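Local coordinates for HydG protein (PDB 4RTB), which is a radical SAM maturase of [FeFe]-hydrogenase, making carbon monoxide and cyanide from tyrosine for the hydrogenase metal site, at residues L206-Y211 against W230-V235; L151-E156 against V183-L188; L188-Y193 against V235-E240. One frame throughout, in Å; residues are numbered along the deposited sequence.

Contact 1: residues L206-Y211 against W230-V235; sequences LFQESY and WRLNAV. With SAM (S-adenosylmethionine), chain B.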
loop_
_atom_site.group_PDB
_atom_site.type_symbol
_atom_site.label_atom_id
_atom_site.label_comp_id
_atom_site.label_asym_id
_atom_site.label_seq_id
_atom_site.Cartn_x
_atom_site.Cartn_y
_atom_site.Cartn_z
ATOM N N LEU A 206 7.475 -5.477 -1.947
ATOM C CA LEU A 206 8.797 -5.253 -1.379
ATOM C C LEU A 206 9.098 -3.759 -1.360
ATOM O O LEU A 206 9.205 -3.125 -2.412
ATOM C CB LEU A 206 9.863 -6.011 -2.175
ATOM C CG LEU A 206 11.156 -6.392 -1.445
ATOM C CD1 LEU A 206 12.135 -5.229 -1.364
ATOM C CD2 LEU A 206 10.844 -6.939 -0.060
ATOM N N PHE A 207 9.230 -3.199 -0.163
ATOM C CA PHE A 207 9.474 -1.769 -0.027
ATOM C C PHE A 207 10.974 -1.493 -0.038
ATOM O O PHE A 207 11.738 -2.151 0.661
ATOM C CB PHE A 207 8.847 -1.216 1.262
ATOM C CG PHE A 207 7.407 -1.614 1.471
ATOM C CD1 PHE A 207 6.584 -1.922 0.399
ATOM C CD2 PHE A 207 6.878 -1.673 2.751
ATOM C CE1 PHE A 207 5.268 -2.290 0.601
ATOM C CE2 PHE A 207 5.563 -2.038 2.959
ATOM C CZ PHE A 207 4.756 -2.345 1.884
ATOM N N GLN A 208 11.389 -0.514 -0.835
ATOM C CA GLN A 208 12.791 -0.112 -0.887
ATOM C C GLN A 208 13.198 0.567 0.425
ATOM O O GLN A 208 14.389 0.703 0.724
ATOM C CB GLN A 208 13.027 0.817 -2.086
ATOM C CG GLN A 208 14.443 1.364 -2.239
ATOM C CD GLN A 208 15.503 0.283 -2.188
ATOM O OE1 GLN A 208 15.298 -0.830 -2.670
ATOM N NE2 GLN A 208 16.647 0.605 -1.593
ATOM N N GLU A 209 12.192 0.965 1.205
ATOM C CA GLU A 209 12.356 1.726 2.453
ATOM C C GLU A 209 12.967 3.100 2.189
ATOM O O GLU A 209 12.384 4.122 2.545
ATOM C CB GLU A 209 13.210 0.962 3.476
ATOM C CG GLU A 209 12.868 -0.514 3.640
ATOM C CD GLU A 209 11.518 -0.762 4.292
ATOM O OE1 GLU A 209 10.898 0.200 4.792
ATOM O OE2 GLU A 209 11.078 -1.931 4.305
ATOM N N SER A 210 14.145 3.122 1.577
ATOM C CA SER A 210 14.758 4.374 1.157
ATOM C C SER A 210 15.560 4.216 -0.123
ATOM O O SER A 210 16.247 3.215 -0.321
ATOM C CB SER A 210 15.663 4.937 2.249
ATOM O OG SER A 210 16.460 5.981 1.719
ATOM N N TYR A 211 15.474 5.227 -0.978
ATOM C CA TYR A 211 16.187 5.225 -2.245
ATOM C C TYR A 211 17.504 5.980 -2.148
ATOM O O TYR A 211 18.261 6.038 -3.117
ATOM C CB TYR A 211 15.311 5.826 -3.342
ATOM C CG TYR A 211 14.240 4.880 -3.824
ATOM C CD1 TYR A 211 13.006 4.812 -3.192
ATOM C CD2 TYR A 211 14.470 4.043 -4.905
ATOM C CE1 TYR A 211 12.029 3.940 -3.630
ATOM C CE2 TYR A 211 13.501 3.171 -5.349
ATOM C CZ TYR A 211 12.285 3.122 -4.709
ATOM O OH TYR A 211 11.327 2.251 -5.155
ATOM N N TRP A 230 20.849 -5.383 -3.676
ATOM C CA TRP A 230 20.174 -6.667 -3.559
ATOM C C TRP A 230 18.678 -6.480 -3.320
ATOM O O TRP A 230 17.870 -7.309 -3.736
ATOM C CB TRP A 230 20.788 -7.504 -2.435
ATOM C CG TRP A 230 20.121 -8.825 -2.255
ATOM C CD1 TRP A 230 19.449 -9.263 -1.149
ATOM C CD2 TRP A 230 20.036 -9.888 -3.214
ATOM N NE1 TRP A 230 18.961 -10.529 -1.358
ATOM C CE2 TRP A 230 19.311 -10.934 -2.623
ATOM C CE3 TRP A 230 20.510 -10.047 -4.524
ATOM C CZ2 TRP A 230 19.043 -12.130 -3.287
ATOM C CZ3 TRP A 230 20.246 -11.235 -5.180
ATOM C CH2 TRP A 230 19.520 -12.259 -4.563
ATOM N N ARG A 231 18.316 -5.387 -2.655
ATOM C CA ARG A 231 16.916 -5.103 -2.359
ATOM C C ARG A 231 16.273 -4.306 -3.491
ATOM O O ARG A 231 15.091 -4.479 -3.789
ATOM C CB ARG A 231 16.793 -4.352 -1.025
ATOM C CG ARG A 231 15.413 -3.762 -0.743
ATOM C CD ARG A 231 15.224 -3.425 0.735
ATOM N NE ARG A 231 14.799 -4.587 1.511
ATOM C CZ ARG A 231 13.576 -4.753 2.006
ATOM N NH1 ARG A 231 12.650 -3.825 1.820
ATOM N NH2 ARG A 231 13.282 -5.847 2.695
ATOM N N LEU A 232 17.063 -3.452 -4.133
ATOM C CA LEU A 232 16.549 -2.588 -5.185
ATOM C C LEU A 232 16.022 -3.361 -6.393
ATOM O O LEU A 232 14.897 -3.123 -6.839
ATOM C CB LEU A 232 17.622 -1.605 -5.638
ATOM C CG LEU A 232 17.064 -0.555 -6.596
ATOM C CD1 LEU A 232 15.846 0.129 -5.989
ATOM C CD2 LEU A 232 18.119 0.455 -6.938
ATOM N N ASN A 233 16.827 -4.275 -6.933
ATOM C CA ASN A 233 16.378 -5.053 -8.085
ATOM C C ASN A 233 15.774 -6.398 -7.688
ATOM O O ASN A 233 15.833 -7.363 -8.450
ATOM C CB ASN A 233 17.519 -5.267 -9.090
ATOM C CG ASN A 233 18.857 -5.503 -8.426
ATOM O OD1 ASN A 233 19.034 -6.467 -7.684
ATOM N ND2 ASN A 233 19.819 -4.632 -8.714
ATOM N N ALA A 234 15.181 -6.449 -6.499
ATOM C CA ALA A 234 14.476 -7.641 -6.040
ATOM C C ALA A 234 13.199 -7.845 -6.843
ATOM O O ALA A 234 12.862 -8.969 -7.231
ATOM C CB ALA A 234 14.156 -7.537 -4.556
ATOM N N VAL A 235 12.491 -6.746 -7.085
ATOM C CA VAL A 235 11.260 -6.785 -7.858
ATOM C C VAL A 235 11.538 -7.186 -9.303
ATOM O O VAL A 235 10.708 -7.828 -9.936
ATOM C CB VAL A 235 10.528 -5.429 -7.828
ATOM C CG1 VAL A 235 9.300 -5.514 -6.938
ATOM C CG2 VAL A 235 11.468 -4.328 -7.345
HETATM N N SAM B . 10.700 -7.995 6.728
HETATM C CA SAM B . 10.353 -7.596 5.363
HETATM C C SAM B . 11.059 -6.327 4.901
HETATM O O SAM B . 11.782 -5.674 5.646
HETATM O OXT SAM B . 10.915 -5.925 3.749
HETATM C CB SAM B . 8.846 -7.398 5.205
HETATM C CG SAM B . 8.043 -7.124 6.476
HETATM S SD SAM B . 8.330 -5.564 7.348
HETATM C CE SAM B . 7.588 -6.028 8.915
HETATM C "C5'" SAM B . 6.914 -4.579 6.811
HETATM C "C4'" SAM B . 7.191 -3.089 6.628
HETATM O "O4'" SAM B . 6.939 -2.322 7.794
HETATM C "C3'" SAM B . 8.643 -2.813 6.271
HETATM O "O3'" SAM B . 8.831 -2.887 4.879
HETATM C "C2'" SAM B . 8.870 -1.409 6.792
HETATM O "O2'" SAM B . 8.897 -0.490 5.729
HETATM C "C1'" SAM B . 7.661 -1.111 7.661
HETATM N N9 SAM B . 8.132 -0.599 8.956
HETATM C C8 SAM B . 9.079 -1.173 9.758
HETATM N N7 SAM B . 9.243 -0.399 10.853
HETATM C C5 SAM B . 8.422 0.668 10.752
HETATM C C6 SAM B . 8.196 1.755 11.584
HETATM N N6 SAM B . 8.865 1.871 12.727
HETATM N N1 SAM B . 7.276 2.714 11.216
HETATM C C2 SAM B . 6.586 2.589 10.028
HETATM N N3 SAM B . 6.814 1.505 9.206
HETATM C C4 SAM B . 7.717 0.559 9.563
#
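The S-adenosylmethionine pocket takes E209 and R231 from the two segments. They hold different parts of the cofactor. The carboxylate of E209 accepts from both ribose hydroxyls, O2' to OE1 and O3' to OE2. R231 reaches the carboxylate end of the cofactor, where its NH2 donates to SAM OXT at 2.6 Å, nearly straight at 171°. OXT lies in the guanidinium plane, at its edge. CD1 of L206 covers one face of the guanidinium, 3.5 Å above it and offset toward the rim. A loose salt bridge joins E209 OE2 to R231 NH1 at 3.5 Å, though NH1's place is uncertain. In this radical SAM barrel, residues 206-211 lie in the loop between strand 204-205 and helix 213-219, and helix 228-232 stands beside it. Farther out, CG of Q208, anti to the backbone N (chi1 178°), lies over the centre of the Y211 ring. Its chi2 bend lets NE2 donate to S210 O at 2.9 Å, while OE1 rests 3.5 Å from L232 CD1. With an alanine for Q208, the Y211 ring would probably lose this cover and S210 O its amide donor. CE2 of Y211 touches L232 CD1 at 3.9 Å; the Y211 hydroxyl is bonded to H267.

Contact 2: residues L151-E156 against V183-L188; sequences LVMGEE and VNIAPL. With SAM (S-adenosylmethionine), chain B.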
loop_
_atom_site.group_PDB
_atom_site.type_symbol
_atom_site.label_atom_id
_atom_site.label_comp_id
_atom_site.label_asym_id
_atom_site.label_seq_id
_atom_site.Cartn_x
_atom_site.Cartn_y
_atom_site.Cartn_z
ATOM N N LEU A 151 0.201 -11.230 4.018
ATOM C CA LEU A 151 1.153 -11.973 4.840
ATOM C C LEU A 151 2.452 -11.201 5.014
ATOM O O LEU A 151 3.095 -10.814 4.037
ATOM C CB LEU A 151 1.455 -13.342 4.231
ATOM C CG LEU A 151 0.316 -14.355 4.148
ATOM C CD1 LEU A 151 0.826 -15.642 3.532
ATOM C CD2 LEU A 151 -0.281 -14.615 5.521
ATOM N N VAL A 152 2.839 -10.991 6.266
ATOM C CA VAL A 152 4.041 -10.229 6.570
ATOM C C VAL A 152 4.904 -10.978 7.590
ATOM O O VAL A 152 4.392 -11.534 8.568
ATOM C CB VAL A 152 3.674 -8.815 7.082
ATOM C CG1 VAL A 152 2.435 -8.877 7.954
ATOM C CG2 VAL A 152 4.836 -8.166 7.813
ATOM N N MET A 153 6.211 -11.011 7.336
ATOM C CA MET A 153 7.159 -11.720 8.191
ATOM C C MET A 153 8.473 -10.975 8.372
ATOM O O MET A 153 8.849 -10.142 7.548
ATOM C CB MET A 153 7.477 -13.098 7.617
ATOM C CG MET A 153 6.450 -14.167 7.875
ATOM S SD MET A 153 6.674 -15.494 6.680
ATOM C CE MET A 153 8.460 -15.653 6.705
ATOM N N GLY A 154 9.180 -11.302 9.447
ATOM C CA GLY A 154 10.564 -10.898 9.587
ATOM C C GLY A 154 11.406 -11.770 8.674
ATOM O O GLY A 154 10.966 -12.842 8.255
ATOM N N GLU A 155 12.615 -11.319 8.359
ATOM C CA GLU A 155 13.458 -12.051 7.420
ATOM C C GLU A 155 14.158 -13.240 8.072
ATOM O O GLU A 155 14.856 -13.098 9.075
ATOM C CB GLU A 155 14.497 -11.120 6.788
ATOM C CG GLU A 155 15.386 -11.802 5.752
ATOM C CD GLU A 155 16.182 -10.815 4.916
ATOM O OE1 GLU A 155 16.291 -9.638 5.322
ATOM O OE2 GLU A 155 16.693 -11.214 3.847
ATOM N N GLU A 156 13.942 -14.417 7.495
ATOM C CA GLU A 156 14.685 -15.615 7.853
ATOM C C GLU A 156 15.388 -16.086 6.580
ATOM O O GLU A 156 15.134 -15.531 5.510
ATOM C CB GLU A 156 13.754 -16.691 8.424
ATOM C CG GLU A 156 13.021 -16.292 9.695
ATOM C CD GLU A 156 11.981 -17.318 10.110
ATOM O OE1 GLU A 156 11.343 -17.917 9.217
ATOM O OE2 GLU A 156 11.805 -17.532 11.327
ATOM N N VAL A 183 1.857 -10.770 -0.488
ATOM C CA VAL A 183 3.038 -11.172 0.258
ATOM C C VAL A 183 4.047 -10.043 0.431
ATOM O O VAL A 183 4.484 -9.421 -0.540
ATOM C CB VAL A 183 3.721 -12.374 -0.428
ATOM C CG1 VAL A 183 5.185 -12.453 -0.057
ATOM C CG2 VAL A 183 2.999 -13.662 -0.066
ATOM N N ASN A 184 4.407 -9.782 1.683
ATOM C CA ASN A 184 5.461 -8.830 1.994
ATOM C C ASN A 184 6.669 -9.538 2.599
ATOM O O ASN A 184 6.910 -9.461 3.801
ATOM C CB ASN A 184 4.947 -7.750 2.943
ATOM C CG ASN A 184 5.922 -6.602 3.092
ATOM O OD1 ASN A 184 5.927 -5.900 4.103
ATOM N ND2 ASN A 184 6.763 -6.411 2.083
ATOM N N ILE A 185 7.421 -10.231 1.751
ATOM C CA ILE A 185 8.566 -11.022 2.189
ATOM C C ILE A 185 9.877 -10.411 1.696
ATOM O O ILE A 185 9.950 -9.909 0.577
ATOM C CB ILE A 185 8.443 -12.488 1.698
ATOM C CG1 ILE A 185 7.396 -13.234 2.526
ATOM C CG2 ILE A 185 9.771 -13.222 1.771
ATOM C CD1 ILE A 185 7.628 -13.152 4.015
ATOM N N ALA A 186 10.898 -10.441 2.554
ATOM C CA ALA A 186 12.248 -9.990 2.218
ATOM C C ALA A 186 12.744 -10.565 0.882
ATOM O O ALA A 186 12.312 -11.644 0.477
ATOM C CB ALA A 186 13.200 -10.363 3.342
ATOM N N PRO A 187 13.650 -9.838 0.197
ATOM C CA PRO A 187 14.146 -10.207 -1.138
ATOM C C PRO A 187 14.618 -11.656 -1.261
ATOM O O PRO A 187 15.240 -12.197 -0.346
ATOM C CB PRO A 187 15.322 -9.251 -1.346
ATOM C CG PRO A 187 14.968 -8.058 -0.549
ATOM C CD PRO A 187 14.241 -8.568 0.660
ATOM N N LEU A 188 14.321 -12.262 -2.405
ATOM C CA LEU A 188 14.675 -13.651 -2.663
ATOM C C LEU A 188 15.520 -13.773 -3.925
ATOM O O LEU A 188 15.641 -12.823 -4.698
ATOM C CB LEU A 188 13.414 -14.505 -2.804
ATOM C CG LEU A 188 12.354 -14.376 -1.711
ATOM C CD1 LEU A 188 11.130 -15.213 -2.058
ATOM C CD2 LEU A 188 12.923 -14.780 -0.359
HETATM N N SAM B . 10.700 -7.995 6.728
HETATM C CA SAM B . 10.353 -7.596 5.363
HETATM C C SAM B . 11.059 -6.327 4.901
HETATM O O SAM B . 11.782 -5.674 5.646
HETATM O OXT SAM B . 10.915 -5.925 3.749
HETATM C CB SAM B . 8.846 -7.398 5.205
HETATM C CG SAM B . 8.043 -7.124 6.476
HETATM S SD SAM B . 8.330 -5.564 7.348
HETATM C CE SAM B . 7.588 -6.028 8.915
HETATM C "C5'" SAM B . 6.914 -4.579 6.811
HETATM C "C4'" SAM B . 7.191 -3.089 6.628
HETATM O "O4'" SAM B . 6.939 -2.322 7.794
HETATM C "C3'" SAM B . 8.643 -2.813 6.271
HETATM O "O3'" SAM B . 8.831 -2.887 4.879
HETATM C "C2'" SAM B . 8.870 -1.409 6.792
HETATM O "O2'" SAM B . 8.897 -0.490 5.729
HETATM C "C1'" SAM B . 7.661 -1.111 7.661
HETATM N N9 SAM B . 8.132 -0.599 8.956
HETATM C C8 SAM B . 9.079 -1.173 9.758
HETATM N N7 SAM B . 9.243 -0.399 10.853
HETATM C C5 SAM B . 8.422 0.668 10.752
HETATM C C6 SAM B . 8.196 1.755 11.584
HETATM N N6 SAM B . 8.865 1.871 12.727
HETATM N N1 SAM B . 7.276 2.714 11.216
HETATM C C2 SAM B . 6.586 2.589 10.028
HETATM N N3 SAM B . 6.814 1.505 9.206
HETATM C C4 SAM B . 7.717 0.559 9.563
#
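E155 stretches out over A186 because its CG stands opposite the backbone N (chi1 -178°) and the chain stays extended beyond it. The A186 methyl lies alongside the whole chain, nearest to E155 CD at 3.4 Å. The carboxylate is occupied elsewhere: OE1 takes a hydrogen bond from N110, a residue of the iron-sulfur cluster pocket. M153 turns the other way at its first torsion, CG beside the backbone N and opposite the carbonyl carbon (chi1 -80°). The bend at chi3 then curls the thioether round I185. CD1 of I185 meets M153 CB at 3.6 Å and SD at 3.7 Å, and the two chains cross obliquely.

Behind these contacts lies a parallel strand pair. L151 bridges V183, and V152 bridges N184. Between these two segments one straight hydrogen bond ties the pair, N184 N to L151 O at 2.9 Å; L151 also bonds to N182. V152 and N184 share the sheet face turned to S-adenosylmethionine. CG2 of V152 packs on SAM CG at 3.6 Å. OD1 of N184 lies 3.2 Å from SAM C5', a carbon attached to the sulfonium sulfur, so its partial negative charge may suit the cation. ND2 of N184 is held by Q205 O. M153 O accepts from the amino group of the cofactor at 3.0 Å. The run around G154 probably corresponds to the GGE motif of radical SAM enzymes, which serves this amino group.

L151 and V183 point to the other face, where L151 meets I169. The two strands and helix 158-175 make one beta-alpha-beta unit of the barrel. Strand 95-105 pairs with strand 148-153 on its other edge, and helix 228-232 packs against P187.

Contact 3: residues L188-Y193 against V235-E240; sequences LTLKGY and VERAIE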
loop_
_atom_site.group_PDB
_atom_site.type_symbol
_atom_site.label_atom_id
_atom_site.label_comp_id
_atom_site.label_asym_id
_atom_site.label_seq_id
_atom_site.Cartn_x
_atom_site.Cartn_y
_atom_site.Cartn_z
ATOM N N LEU A 188 14.321 -12.262 -2.405
ATOM C CA LEU A 188 14.675 -13.651 -2.663
ATOM C C LEU A 188 15.520 -13.773 -3.925
ATOM O O LEU A 188 15.641 -12.823 -4.698
ATOM C CB LEU A 188 13.414 -14.505 -2.804
ATOM C CG LEU A 188 12.354 -14.376 -1.711
ATOM C CD1 LEU A 188 11.130 -15.213 -2.058
ATOM C CD2 LEU A 188 12.923 -14.780 -0.359
ATOM N N THR A 189 16.102 -14.949 -4.129
ATOM C CA THR A 189 16.796 -15.246 -5.376
ATOM C C THR A 189 15.777 -15.593 -6.456
ATOM O O THR A 189 14.598 -15.784 -6.161
ATOM C CB THR A 189 17.784 -16.414 -5.216
ATOM O OG1 THR A 189 17.056 -17.622 -4.960
ATOM C CG2 THR A 189 18.744 -16.146 -4.066
ATOM N N LEU A 190 16.235 -15.677 -7.702
ATOM C CA LEU A 190 15.372 -16.049 -8.818
ATOM C C LEU A 190 14.689 -17.393 -8.584
ATOM O O LEU A 190 13.516 -17.573 -8.921
ATOM C CB LEU A 190 16.179 -16.090 -10.116
ATOM C CG LEU A 190 15.939 -14.931 -11.079
ATOM C CD1 LEU A 190 17.232 -14.536 -11.775
ATOM C CD2 LEU A 190 14.874 -15.308 -12.098
ATOM N N LYS A 191 15.431 -18.330 -8.002
ATOM C CA LYS A 191 14.896 -19.647 -7.686
ATOM C C LYS A 191 13.803 -19.530 -6.637
ATOM O O LYS A 191 12.781 -20.214 -6.709
ATOM C CB LYS A 191 16.008 -20.579 -7.193
ATOM C CG LYS A 191 15.566 -22.018 -6.962
ATOM N N GLY A 192 14.031 -18.654 -5.664
ATOM C CA GLY A 192 13.067 -18.422 -4.608
ATOM C C GLY A 192 11.766 -17.842 -5.122
ATOM O O GLY A 192 10.686 -18.239 -4.689
ATOM N N TYR A 193 11.870 -16.896 -6.049
ATOM C CA TYR A 193 10.686 -16.302 -6.653
ATOM C C TYR A 193 9.983 -17.305 -7.562
ATOM O O TYR A 193 8.758 -17.289 -7.677
ATOM C CB TYR A 193 11.053 -15.036 -7.424
ATOM C CG TYR A 193 11.398 -13.866 -6.532
ATOM C CD1 TYR A 193 10.616 -13.560 -5.427
ATOM C CD2 TYR A 193 12.507 -13.075 -6.790
ATOM C CE1 TYR A 193 10.924 -12.493 -4.606
ATOM C CE2 TYR A 193 12.825 -12.006 -5.974
ATOM C CZ TYR A 193 12.031 -11.720 -4.884
ATOM O OH TYR A 193 12.344 -10.657 -4.068
ATOM N N VAL A 235 12.491 -6.746 -7.085
ATOM C CA VAL A 235 11.260 -6.785 -7.858
ATOM C C VAL A 235 11.538 -7.186 -9.303
ATOM O O VAL A 235 10.708 -7.828 -9.936
ATOM C CB VAL A 235 10.528 -5.429 -7.828
ATOM C CG1 VAL A 235 9.300 -5.514 -6.938
ATOM C CG2 VAL A 235 11.468 -4.328 -7.345
ATOM N N GLU A 236 12.706 -6.809 -9.820
ATOM C CA GLU A 236 13.124 -7.242 -11.149
ATOM C C GLU A 236 13.195 -8.758 -11.218
ATOM O O GLU A 236 12.651 -9.381 -12.132
ATOM C CB GLU A 236 14.479 -6.643 -11.512
ATOM C CG GLU A 236 14.416 -5.586 -12.589
ATOM C CD GLU A 236 15.338 -4.427 -12.297
ATOM O OE1 GLU A 236 16.468 -4.413 -12.830
ATOM O OE2 GLU A 236 14.930 -3.535 -11.524
ATOM N N ARG A 237 13.873 -9.346 -10.239
ATOM C CA ARG A 237 13.973 -10.792 -10.148
ATOM C C ARG A 237 12.596 -11.421 -9.985
ATOM O O ARG A 237 12.320 -12.474 -10.560
ATOM C CB ARG A 237 14.889 -11.192 -8.991
ATOM C CG ARG A 237 16.360 -10.983 -9.299
ATOM C CD ARG A 237 17.241 -11.319 -8.113
ATOM N NE ARG A 237 17.579 -10.137 -7.328
ATOM C CZ ARG A 237 17.199 -9.942 -6.071
ATOM N NH1 ARG A 237 16.467 -10.854 -5.448
ATOM N NH2 ARG A 237 17.557 -8.836 -5.433
ATOM N N ALA A 238 11.729 -10.771 -9.214
ATOM C CA ALA A 238 10.376 -11.275 -9.014
ATOM C C ALA A 238 9.623 -11.320 -10.340
ATOM O O ALA A 238 8.918 -12.285 -10.635
ATOM C CB ALA A 238 9.633 -10.421 -8.005
ATOM N N ILE A 239 9.791 -10.270 -11.139
ATOM C CA ILE A 239 9.173 -10.186 -12.454
ATOM C C ILE A 239 9.693 -11.277 -13.382
ATOM O O ILE A 239 8.915 -12.051 -13.940
ATOM C CB ILE A 239 9.420 -8.812 -13.111
ATOM C CG1 ILE A 239 8.675 -7.711 -12.356
ATOM C CG2 ILE A 239 8.971 -8.828 -14.563
ATOM C CD1 ILE A 239 7.175 -7.774 -12.514
ATOM N N GLU A 240 11.012 -11.344 -13.535
ATOM C CA GLU A 240 11.618 -12.266 -14.490
ATOM C C GLU A 240 11.414 -13.726 -14.090
ATOM O O GLU A 240 11.602 -14.632 -14.903
ATOM C CB GLU A 240 13.108 -11.954 -14.652
ATOM C CG GLU A 240 13.375 -10.516 -15.080
ATOM C CD GLU A 240 14.782 -10.299 -15.605
ATOM O OE1 GLU A 240 14.927 -10.042 -16.820
ATOM O OE2 GLU A 240 15.739 -10.377 -14.805
#
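The Y193 ring lies flat over A238. The A238 methyl sits 3.9 Å from the ring centroid and only 2° off the ring normal, a CH-pi contact over the face. CA of A238 covers the same face nearer the rim, and the opposite face is taken by L188 CB, also offset toward the rim. The ring is thus a layer between its own segment and helix 234-240. This is helix packing on the outside of the radical SAM barrel: helices 190-197 and 234-240 meet near the start of the first. T189 is the N-cap there, its OG1 accepting from G192 N at 3.3 Å and also bonded to E158. The Y193 side chain leaves with CG beside the backbone N (chi1 -73°), which turns the ring toward the second helix. R237 lies across it obliquely, with CB 3.7 Å from Y193 CE2. The R237 guanidinium lies close to L188 O, but its modelled place is doubtful; as modelled, it also makes a cation-pi contact with W230. At the more exposed side, L190 CD2 brushes R237 O at 4.1 Å. The phenol end of Y193 is fixed twice. Y204 shares a hydrogen bond with its hydroxyl, and L188 N donates to Y193 OH at 3.0 Å with an angle of 160°.

Overall arrangement
All three contacts belong to the radical SAM barrel. Contacts 1 and 2 are buried and both touch S-adenosylmethionine, their centres about 12 Å apart. Contact 2 is built on a parallel strand pair and offers one backbone oxygen, M153 O, as acceptor, with V152 and N184 packing on the cofactor. Contact 1 uses charged side chains from a loop and a helix. Contact 3 lies farther out and is partly exposed; aromatic and aliphatic packing replaces ligand binding. Contact 3 shares V235 and helix 234-240 with contact 1. It shares L188 with contact 2, where strand 180-184 leads on to helix 190-197. P187 of contact 2 packs on A234 of contact 1.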